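Local coordinates for protein glycoside hydrolase family 31 (Trueperella pyogenes, PDB 5I0F) that degrades cycloalternan, a cyclic glucan, probably by the retaining family 31 glycoside hydrolase mechanism that passes through a covalent glycosyl-enzyme intermediate, at residues F228-T233 with I250-G255; T232-W237 with G485-N490; F338-D343 with R452-E457. All blocks are in the same frame, centred on the assembly; numbering follows the deposited sequence.

Interaction 1: F228-T233 with I250-G255; sequences FHVETT and IEVDLG. With CA (calcium ion), chain K.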
loop_
_atom_site.group_PDB
_atom_site.type_symbol
_atom_site.label_atom_id
_atom_site.label_comp_id
_atom_site.label_asym_id
_atom_site.label_seq_id
_atom_site.Cartn_x
_atom_site.Cartn_y
_atom_site.Cartn_z
ATOM N N PHE A 228 -12.010 -3.595 17.440
ATOM C CA PHE A 228 -11.858 -5.007 17.152
ATOM C C PHE A 228 -10.751 -5.232 16.142
ATOM O O PHE A 228 -10.475 -4.368 15.314
ATOM C CB PHE A 228 -13.163 -5.593 16.637
ATOM C CG PHE A 228 -13.646 -4.979 15.364
ATOM C CD1 PHE A 228 -14.432 -3.812 15.388
ATOM C CD2 PHE A 228 -13.365 -5.578 14.136
ATOM C CE1 PHE A 228 -14.873 -3.235 14.214
ATOM C CE2 PHE A 228 -13.811 -4.998 12.956
ATOM C CZ PHE A 228 -14.565 -3.824 12.995
ATOM N N HIS A 229 -10.151 -6.414 16.223
ATOM C CA HIS A 229 -9.068 -6.808 15.348
ATOM C C HIS A 229 -9.243 -8.273 15.062
ATOM O O HIS A 229 -9.154 -9.088 15.970
ATOM C CB HIS A 229 -7.716 -6.512 15.999
ATOM C CG HIS A 229 -6.547 -7.201 15.352
ATOM N ND1 HIS A 229 -5.542 -7.783 16.084
ATOM C CD2 HIS A 229 -6.232 -7.407 14.050
ATOM C CE1 HIS A 229 -4.647 -8.304 15.268
ATOM N NE2 HIS A 229 -5.037 -8.083 14.024
ATOM N N VAL A 230 -9.505 -8.610 13.806
ATOM C CA VAL A 230 -9.587 -10.003 13.427
ATOM C C VAL A 230 -8.119 -10.450 13.301
ATOM O O VAL A 230 -7.406 -9.952 12.447
ATOM C CB VAL A 230 -10.351 -10.213 12.102
ATOM C CG1 VAL A 230 -10.531 -11.704 11.806
ATOM C CG2 VAL A 230 -11.707 -9.511 12.132
ATOM N N GLU A 231 -7.676 -11.359 14.170
ATOM C CA GLU A 231 -6.259 -11.730 14.239
ATOM C C GLU A 231 -5.909 -12.766 13.178
ATOM O O GLU A 231 -5.848 -13.964 13.430
ATOM C CB GLU A 231 -5.825 -12.196 15.647
ATOM C CG GLU A 231 -4.303 -12.052 15.841
ATOM C CD GLU A 231 -3.834 -12.350 17.252
ATOM O OE1 GLU A 231 -2.949 -13.200 17.419
ATOM O OE2 GLU A 231 -4.339 -11.760 18.211
ATOM N N THR A 232 -5.683 -12.259 11.969
ATOM C CA THR A 232 -5.418 -13.080 10.806
ATOM C C THR A 232 -4.660 -12.234 9.791
ATOM O O THR A 232 -4.791 -11.000 9.811
ATOM C CB THR A 232 -6.718 -13.589 10.161
ATOM O OG1 THR A 232 -6.393 -14.499 9.099
ATOM C CG2 THR A 232 -7.575 -12.443 9.574
ATOM N N THR A 233 -3.891 -12.894 8.929
ATOM C CA THR A 233 -3.329 -12.253 7.718
ATOM C C THR A 233 -4.011 -12.702 6.426
ATOM O O THR A 233 -3.592 -12.318 5.329
ATOM C CB THR A 233 -1.796 -12.431 7.615
ATOM O OG1 THR A 233 -1.484 -13.823 7.507
ATOM C CG2 THR A 233 -1.094 -11.826 8.851
ATOM N N ILE A 250 -18.807 -9.142 9.200
ATOM C CA ILE A 250 -17.403 -9.447 8.963
ATOM C C ILE A 250 -17.366 -10.809 8.309
ATOM O O ILE A 250 -17.995 -11.739 8.808
ATOM C CB ILE A 250 -16.618 -9.475 10.293
ATOM C CG1 ILE A 250 -16.694 -8.092 10.953
ATOM C CG2 ILE A 250 -15.140 -9.838 10.077
ATOM C CD1 ILE A 250 -15.988 -7.997 12.281
ATOM N N GLU A 251 -16.628 -10.932 7.212
ATOM C CA GLU A 251 -16.388 -12.214 6.563
ATOM C C GLU A 251 -14.871 -12.443 6.494
ATOM O O GLU A 251 -14.111 -11.531 6.192
ATOM C CB GLU A 251 -17.038 -12.234 5.186
ATOM C CG GLU A 251 -17.081 -13.597 4.525
ATOM C CD GLU A 251 -18.142 -13.717 3.423
ATOM O OE1 GLU A 251 -17.999 -14.630 2.573
ATOM O OE2 GLU A 251 -19.110 -12.921 3.395
ATOM N N VAL A 252 -14.452 -13.669 6.786
ATOM C CA VAL A 252 -13.060 -14.004 6.985
ATOM C C VAL A 252 -12.728 -15.230 6.138
ATOM O O VAL A 252 -13.426 -16.264 6.214
ATOM C CB VAL A 252 -12.808 -14.326 8.471
ATOM C CG1 VAL A 252 -11.347 -14.630 8.726
ATOM C CG2 VAL A 252 -13.302 -13.193 9.367
ATOM N N ASP A 253 -11.679 -15.130 5.332
ATOM C CA ASP A 253 -11.131 -16.305 4.628
ATOM C C ASP A 253 -10.458 -17.227 5.652
ATOM O O ASP A 253 -9.777 -16.752 6.574
ATOM C CB ASP A 253 -10.154 -15.866 3.535
ATOM C CG ASP A 253 -9.463 -17.025 2.854
ATOM O OD1 ASP A 253 -10.136 -18.007 2.481
ATOM O OD2 ASP A 253 -8.214 -16.982 2.692
ATOM N N LEU A 254 -10.671 -18.535 5.503
ATOM C CA LEU A 254 -10.077 -19.541 6.377
ATOM C C LEU A 254 -8.985 -20.353 5.655
ATOM O O LEU A 254 -8.725 -20.103 4.490
ATOM C CB LEU A 254 -11.168 -20.457 6.924
ATOM C CG LEU A 254 -12.219 -19.751 7.789
ATOM C CD1 LEU A 254 -13.321 -20.725 8.171
ATOM C CD2 LEU A 254 -11.582 -19.126 9.023
ATOM N N GLY A 255 -8.349 -21.292 6.359
ATOM C CA GLY A 255 -7.224 -22.119 5.822
ATOM C C GLY A 255 -7.486 -23.012 4.601
ATOM O O GLY A 255 -8.524 -22.900 3.938
HETATM CA CA CA K . -8.049 -19.575 2.370
HETATM O O HOH W 1 -8.020 -16.580 8.839
HETATM O O HOH W 2 -10.220 -20.890 2.276
HETATM O O HOH W 3 -6.949 -21.682 1.704
HETATM O O HOH W 4 -7.944 -18.750 0.190
#
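Ile250 meets both Phe228 and Val230, and its two branches divide the work. From CB, the CG2 methyl, anti to the backbone N, comes within 4.0 Å of CG2 of Val230. The other branch runs through CG1, extends at chi2 (179°), and brings CD1 tip to tip with the Phe228 ring, 3.8 Å from CE2 and nearly as close to CD2, approaching it obliquely. Two residues on, Val252 CG2 lies 4.0 Å from Val230 CG1; in both of its pairings Val230 passes its partner oppositely directed. The strands belong to different sheets: 225-230 to a mixed one, 247-253 to an antiparallel one. The axes of their short segments approach to 10.3 Å at 27°, the face-to-face packing of a β-sandwich, and Tyr238 from strand 236-240 fills in beside Phe228, Val230 and Ile250. Toward Thr232 and Asp253 the contact turns polar. A water joins Thr232 OG1 to Asp253 O, donating to the latter at 2.9 Å, while OG1 also accepts from the N of Arg234. Beyond it Asp253 grips the calcium ion with both carboxylate oxygens and Leu254 adds its carbonyl O at 2.3 Å. No direct hydrogen bond joins the segments, so apolar side chains carry the contact, with water and calcium at its margin.

Interaction 2: T232-W237 with G485-N490; sequences TTRRTW and GDEGNN. With CA (calcium ion), chain K.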
loop_
_atom_site.group_PDB
_atom_site.type_symbol
_atom_site.label_atom_id
_atom_site.label_comp_id
_atom_site.label_asym_id
_atom_site.label_seq_id
_atom_site.Cartn_x
_atom_site.Cartn_y
_atom_site.Cartn_z
ATOM N N THR A 232 -5.683 -12.259 11.969
ATOM C CA THR A 232 -5.418 -13.080 10.806
ATOM C C THR A 232 -4.660 -12.234 9.791
ATOM O O THR A 232 -4.791 -11.000 9.811
ATOM C CB THR A 232 -6.718 -13.589 10.161
ATOM O OG1 THR A 232 -6.393 -14.499 9.099
ATOM C CG2 THR A 232 -7.575 -12.443 9.574
ATOM N N THR A 233 -3.891 -12.894 8.929
ATOM C CA THR A 233 -3.329 -12.253 7.718
ATOM C C THR A 233 -4.011 -12.702 6.426
ATOM O O THR A 233 -3.592 -12.318 5.329
ATOM C CB THR A 233 -1.796 -12.431 7.615
ATOM O OG1 THR A 233 -1.484 -13.823 7.507
ATOM C CG2 THR A 233 -1.094 -11.826 8.851
ATOM N N ARG A 234 -5.086 -13.475 6.548
ATOM C CA ARG A 234 -5.920 -13.804 5.408
ATOM C C ARG A 234 -6.846 -12.632 5.118
ATOM O O ARG A 234 -6.987 -11.714 5.920
ATOM C CB ARG A 234 -6.730 -15.086 5.654
ATOM C CG ARG A 234 -5.870 -16.285 6.010
ATOM C CD ARG A 234 -6.617 -17.610 5.867
ATOM N NE ARG A 234 -5.788 -18.768 6.197
ATOM C CZ ARG A 234 -5.560 -19.252 7.429
ATOM N NH1 ARG A 234 -6.066 -18.674 8.526
ATOM N NH2 ARG A 234 -4.797 -20.344 7.575
ATOM N N ARG A 235 -7.474 -12.680 3.953
ATOM C CA ARG A 235 -8.354 -11.621 3.512
ATOM C C ARG A 235 -9.601 -11.568 4.383
ATOM O O ARG A 235 -10.095 -12.608 4.824
ATOM C CB ARG A 235 -8.729 -11.853 2.066
ATOM C CG ARG A 235 -9.507 -10.728 1.425
ATOM C CD ARG A 235 -9.511 -10.939 -0.068
ATOM N NE ARG A 235 -10.152 -9.859 -0.815
ATOM C CZ ARG A 235 -10.292 -9.878 -2.137
ATOM N NH1 ARG A 235 -10.873 -8.865 -2.766
ATOM N NH2 ARG A 235 -9.885 -10.943 -2.846
ATOM N N THR A 236 -10.078 -10.350 4.629
ATOM C CA THR A 236 -11.309 -10.104 5.357
ATOM C C THR A 236 -12.121 -9.055 4.625
ATOM O O THR A 236 -11.566 -8.218 3.915
ATOM C CB THR A 236 -11.053 -9.631 6.805
ATOM O OG1 THR A 236 -10.126 -8.538 6.807
ATOM C CG2 THR A 236 -10.472 -10.755 7.639
ATOM N N TRP A 237 -13.436 -9.119 4.813
ATOM C CA TRP A 237 -14.389 -8.193 4.205
ATOM C C TRP A 237 -15.291 -7.621 5.310
ATOM O O TRP A 237 -15.571 -8.303 6.330
ATOM C CB TRP A 237 -15.259 -8.919 3.192
ATOM C CG TRP A 237 -14.592 -9.489 1.977
ATOM C CD1 TRP A 237 -14.588 -8.945 0.721
ATOM C CD2 TRP A 237 -13.921 -10.740 1.870
ATOM N NE1 TRP A 237 -13.936 -9.771 -0.154
ATOM C CE2 TRP A 237 -13.516 -10.883 0.525
ATOM C CE3 TRP A 237 -13.628 -11.768 2.784
ATOM C CZ2 TRP A 237 -12.820 -12.011 0.061
ATOM C CZ3 TRP A 237 -12.935 -12.895 2.324
ATOM C CH2 TRP A 237 -12.543 -13.008 0.972
ATOM N N GLY A 485 0.118 -18.978 0.614
ATOM C CA GLY A 485 -0.083 -17.613 0.150
ATOM C C GLY A 485 -1.280 -16.918 0.734
ATOM O O GLY A 485 -1.257 -15.701 0.957
ATOM N N ASP A 486 -2.328 -17.677 1.014
ATOM C CA ASP A 486 -3.515 -17.075 1.611
ATOM C C ASP A 486 -3.247 -16.375 2.950
ATOM O O ASP A 486 -3.993 -15.460 3.297
ATOM C CB ASP A 486 -4.659 -18.065 1.715
ATOM C CG ASP A 486 -4.409 -19.160 2.718
ATOM O OD1 ASP A 486 -3.240 -19.553 2.955
ATOM O OD2 ASP A 486 -5.419 -19.660 3.245
ATOM N N GLU A 487 -2.185 -16.772 3.656
ATOM C CA GLU A 487 -1.677 -16.027 4.829
ATOM C C GLU A 487 -0.445 -15.185 4.558
ATOM O O GLU A 487 -0.306 -14.105 5.101
ATOM C CB GLU A 487 -1.308 -17.004 5.959
ATOM C CG GLU A 487 -2.469 -17.637 6.658
ATOM C CD GLU A 487 -2.033 -18.405 7.911
ATOM O OE1 GLU A 487 -1.364 -19.449 7.781
ATOM O OE2 GLU A 487 -2.345 -17.946 9.028
ATOM N N GLY A 488 0.479 -15.700 3.749
ATOM C CA GLY A 488 1.783 -15.078 3.547
ATOM C C GLY A 488 1.808 -13.870 2.630
ATOM O O GLY A 488 2.682 -13.006 2.770
ATOM N N ASN A 489 0.863 -13.803 1.696
ATOM C CA ASN A 489 0.856 -12.732 0.687
ATOM C C ASN A 489 0.568 -11.337 1.297
ATOM O O ASN A 489 1.246 -10.379 0.924
ATOM C CB ASN A 489 -0.083 -13.051 -0.467
ATOM C CG ASN A 489 0.322 -14.321 -1.230
ATOM O OD1 ASN A 489 1.407 -14.878 -1.027
ATOM N ND2 ASN A 489 -0.561 -14.798 -2.070
ATOM N N ASN A 490 -0.400 -11.224 2.213
ATOM C CA ASN A 490 -0.639 -9.946 2.919
ATOM C C ASN A 490 0.483 -9.599 3.902
ATOM O O ASN A 490 0.762 -8.424 4.169
ATOM C CB ASN A 490 -1.954 -9.963 3.692
ATOM C CG ASN A 490 -3.186 -9.851 2.800
ATOM O OD1 ASN A 490 -3.172 -9.208 1.744
ATOM N ND2 ASN A 490 -4.286 -10.474 3.246
HETATM CA CA CA K . -8.049 -19.575 2.370
HETATM O O HOH W 5 -2.461 -13.127 2.593
HETATM O O HOH W 6 -3.701 -15.705 9.692
HETATM O O HOH W 7 -0.420 -15.326 9.451
HETATM O O HOH W 8 -3.685 -21.198 5.099
HETATM O O HOH W 9 -6.507 -14.749 2.215
HETATM O O HOH W 3 -6.949 -21.682 1.704
HETATM O O HOH W 2 -10.220 -20.890 2.276
HETATM O O HOH W 4 -7.944 -18.750 0.190
#
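Thr233 gives helix 485-506 a donor and an acceptor at once. Its OG1, set between the backbone N and the carbonyl carbon (chi1 62°), donates to Glu487 O at 2.7 Å and accepts from a water. Its carbonyl O takes Asn490 ND2 at 2.9 Å, the donor standing above the carbonyl plane, although the oxygen lies close to the amide plane of Asn490; Asn490 OD1 is satisfied by Val196 N. Another water accepts from Asn490 N and can donate to Thr233 O. Thr233 N donates to a third water, which donates to Glu487 OE2. The loop joins the β-sandwich strand 236-240 to the start of a TIM-barrel helix, and an ST turn, Arg234 N to Thr232 OG1, shapes it. Arg234 NE donates to Asp486 OD2 at 3.1 Å in a salt bridge; OD2 lies nearly in the guanidinium plane, whereas NE stands above the carboxylate plane. A water links NH2 to Asp486 OD1. Over one guanidinium face lies the Glu487 carboxylate, the planes 4° apart, with NH2 3.6 Å from OE1 in a salt bridge of charges alone. Asp486 OD2 also binds the calcium ion at 2.8 Å, in a shell completed by Asp253, Leu254 and three waters. A further water accepts from Arg235 N and donates to Asp486 O.

Interaction 3: F338-D343 with R452-E457; sequences FTIFRD and RRYLVE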
loop_
_atom_site.group_PDB
_atom_site.type_symbol
_atom_site.label_atom_id
_atom_site.label_comp_id
_atom_site.label_asym_id
_atom_site.label_seq_id
_atom_site.Cartn_x
_atom_site.Cartn_y
_atom_site.Cartn_z
ATOM N N PHE A 338 19.450 -4.048 -9.186
ATOM C CA PHE A 338 19.204 -3.094 -8.079
ATOM C C PHE A 338 20.133 -3.275 -6.884
ATOM O O PHE A 338 19.753 -3.111 -5.732
ATOM C CB PHE A 338 17.719 -3.072 -7.728
ATOM C CG PHE A 338 16.878 -2.773 -8.921
ATOM C CD1 PHE A 338 16.700 -1.461 -9.334
ATOM C CD2 PHE A 338 16.374 -3.814 -9.725
ATOM C CE1 PHE A 338 16.013 -1.164 -10.497
ATOM C CE2 PHE A 338 15.663 -3.517 -10.895
ATOM C CZ PHE A 338 15.481 -2.195 -11.281
ATOM N N THR A 339 21.391 -3.592 -7.210
ATOM C CA THR A 339 22.432 -3.843 -6.239
ATOM C C THR A 339 23.720 -3.027 -6.489
ATOM O O THR A 339 24.472 -2.756 -5.558
ATOM C CB THR A 339 22.736 -5.368 -6.261
ATOM O OG1 THR A 339 21.513 -6.071 -5.964
ATOM C CG2 THR A 339 23.700 -5.719 -5.259
ATOM N N ILE A 340 23.942 -2.632 -7.738
ATOM C CA ILE A 340 25.178 -2.013 -8.219
ATOM C C ILE A 340 24.834 -0.705 -8.930
ATOM O O ILE A 340 23.928 -0.689 -9.746
ATOM C CB ILE A 340 25.866 -2.962 -9.214
ATOM C CG1 ILE A 340 26.171 -4.305 -8.502
ATOM C CG2 ILE A 340 27.106 -2.315 -9.827
ATOM C CD1 ILE A 340 26.681 -5.392 -9.391
ATOM N N PHE A 341 25.583 0.363 -8.631
ATOM C CA PHE A 341 25.402 1.659 -9.287
ATOM C C PHE A 341 25.618 1.582 -10.816
ATOM O O PHE A 341 26.504 0.852 -11.295
ATOM C CB PHE A 341 26.343 2.720 -8.685
ATOM C CG PHE A 341 25.796 3.430 -7.465
ATOM C CD1 PHE A 341 25.953 2.896 -6.192
ATOM C CD2 PHE A 341 25.124 4.643 -7.589
ATOM C CE1 PHE A 341 25.466 3.544 -5.077
ATOM C CE2 PHE A 341 24.632 5.300 -6.471
ATOM C CZ PHE A 341 24.803 4.750 -5.209
ATOM N N ARG A 342 24.811 2.318 -11.579
ATOM C CA ARG A 342 24.914 2.281 -13.037
ATOM C C ARG A 342 26.339 2.646 -13.498
ATOM O O ARG A 342 26.956 3.576 -12.945
ATOM C CB ARG A 342 23.906 3.197 -13.721
ATOM C CG ARG A 342 23.800 2.964 -15.217
ATOM C CD ARG A 342 22.512 3.534 -15.777
ATOM N NE ARG A 342 22.354 4.986 -15.567
ATOM C CZ ARG A 342 22.616 5.956 -16.459
ATOM N NH1 ARG A 342 22.388 7.229 -16.131
ATOM N NH2 ARG A 342 23.118 5.697 -17.666
ATOM N N ASP A 343 26.826 1.889 -14.489
ATOM C CA ASP A 343 28.189 2.016 -15.086
ATOM C C ASP A 343 29.365 1.540 -14.237
ATOM O O ASP A 343 30.509 1.588 -14.707
ATOM C CB ASP A 343 28.473 3.449 -15.608
ATOM C CG ASP A 343 27.515 3.882 -16.715
ATOM O OD1 ASP A 343 27.031 3.015 -17.477
ATOM O OD2 ASP A 343 27.247 5.105 -16.802
ATOM N N ARG A 452 22.996 -6.303 -0.484
ATOM C CA ARG A 452 22.991 -4.830 -0.350
ATOM C C ARG A 452 23.815 -4.275 0.788
ATOM O O ARG A 452 23.855 -3.046 0.958
ATOM C CB ARG A 452 21.549 -4.317 -0.106
ATOM C CG ARG A 452 20.664 -4.381 -1.308
ATOM C CD ARG A 452 19.868 -5.672 -1.400
ATOM N NE ARG A 452 19.185 -5.618 -2.674
ATOM C CZ ARG A 452 18.875 -6.642 -3.452
ATOM N NH1 ARG A 452 19.129 -7.910 -3.105
ATOM N NH2 ARG A 452 18.285 -6.380 -4.603
ATOM N N ARG A 453 24.437 -5.142 1.591
ATOM C CA ARG A 453 25.084 -4.708 2.825
ATOM C C ARG A 453 26.176 -3.682 2.559
ATOM O O ARG A 453 26.301 -2.701 3.301
ATOM C CB ARG A 453 25.650 -5.913 3.608
ATOM C CG ARG A 453 26.411 -5.543 4.889
ATOM C CD ARG A 453 26.822 -6.782 5.681
ATOM N NE ARG A 453 25.646 -7.422 6.249
ATOM C CZ ARG A 453 24.988 -7.008 7.326
ATOM N NH1 ARG A 453 25.373 -5.931 8.005
ATOM N NH2 ARG A 453 23.907 -7.671 7.719
ATOM N N TYR A 454 26.945 -3.886 1.494
ATOM C CA TYR A 454 28.047 -2.938 1.150
ATOM C C TYR A 454 27.565 -1.497 0.907
ATOM O O TYR A 454 28.315 -0.553 1.156
ATOM C CB TYR A 454 28.876 -3.420 -0.037
ATOM C CG TYR A 454 28.319 -3.017 -1.378
ATOM C CD1 TYR A 454 27.345 -3.784 -2.020
ATOM C CD2 TYR A 454 28.758 -1.858 -2.011
ATOM C CE1 TYR A 454 26.846 -3.407 -3.248
ATOM C CE2 TYR A 454 28.249 -1.470 -3.230
ATOM C CZ TYR A 454 27.290 -2.247 -3.840
ATOM O OH TYR A 454 26.805 -1.848 -5.060
ATOM N N LEU A 455 26.328 -1.335 0.442
ATOM C CA LEU A 455 25.742 0.007 0.248
ATOM C C LEU A 455 25.704 0.779 1.558
ATOM O O LEU A 455 25.959 1.976 1.577
ATOM C CB LEU A 455 24.311 -0.077 -0.308
ATOM C CG LEU A 455 24.196 -0.721 -1.683
ATOM C CD1 LEU A 455 22.725 -0.971 -1.982
ATOM C CD2 LEU A 455 24.868 0.151 -2.754
ATOM N N VAL A 456 25.366 0.079 2.639
ATOM C CA VAL A 456 25.276 0.665 3.961
ATOM C C VAL A 456 26.670 0.707 4.618
ATOM O O VAL A 456 27.071 1.748 5.120
ATOM C CB VAL A 456 24.269 -0.077 4.852
ATOM C CG1 VAL A 456 24.143 0.613 6.181
ATOM C CG2 VAL A 456 22.878 -0.099 4.204
ATOM N N GLU A 457 27.397 -0.405 4.612
ATOM C CA GLU A 457 28.653 -0.496 5.371
ATOM C C GLU A 457 29.822 0.214 4.707
ATOM O O GLU A 457 30.637 0.795 5.413
ATOM C CB GLU A 457 29.018 -1.953 5.682
ATOM C CG GLU A 457 28.033 -2.589 6.639
ATOM C CD GLU A 457 28.469 -3.937 7.162
ATOM O OE1 GLU A 457 29.458 -4.536 6.645
ATOM O OE2 GLU A 457 27.793 -4.403 8.089
HETATM O O HOH W 10 28.149 -0.011 -6.960
#
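Tyr454 points its ring at the backbone of Thr339, joining the long loop after strand 326-329 of the TIM barrel to the short helix 453-457, which precedes barrel strand 463-466. The Thr339 carbonyl O lies at the ring's edge, near its plane, and OH donates to it at 2.6 Å. The bond lies in the carbonyl plane, on a lone pair, with a C=O...donor angle of 142°. One face of the Tyr454 ring receives CG of Leu455, the next residue of the helix. CD2 of Leu455 in turn approaches CE1 of Phe341 at 4.2 Å, those two side chains crossing obliquely. Thr339 and Arg452 cross at about a right angle: Thr339 OG1 stands over one face of the guanidinium, 3.5 Å from NH2 and displaced toward the rim. Polar partners lie elsewhere too: OG1 is satisfied by Gly337 O and Gln405 NE2, Arg452 NE by Gln388 OE1 and Arg452 NH1 by Trp448 O. Gln388 also donates to the carbonyl of Phe338, whose side chain leads away from the helix and touches a bound glucose, so the contact backs directly onto the glycan pocket. A water donates to Tyr454 OH at 3.0 Å and accepts from Phe341 N at 3.1 Å.

How the interactions relate
Interactions 1 and 2 are neighbours, their centres 8 Å apart. They share Thr232 and Thr233, and strands 236-240 and 247-253 lie side by side in one antiparallel sheet, with Asp253 N and Arg235 O probably hydrogen-bonded at 3.0 Å. Both reach the same calcium ion, which therefore ties the β-sandwich to helix 485-506 of the TIM barrel. Interaction 3 lies about 33 Å from interaction 2 and 39 Å from interaction 1, centre to centre, within the barrel domain and beside the glycan pocket. Along the chain it follows interaction 1 and is nested inside the loop that interaction 2 closes, so barrel elements near the substrate fall between the two halves of the interdomain contact.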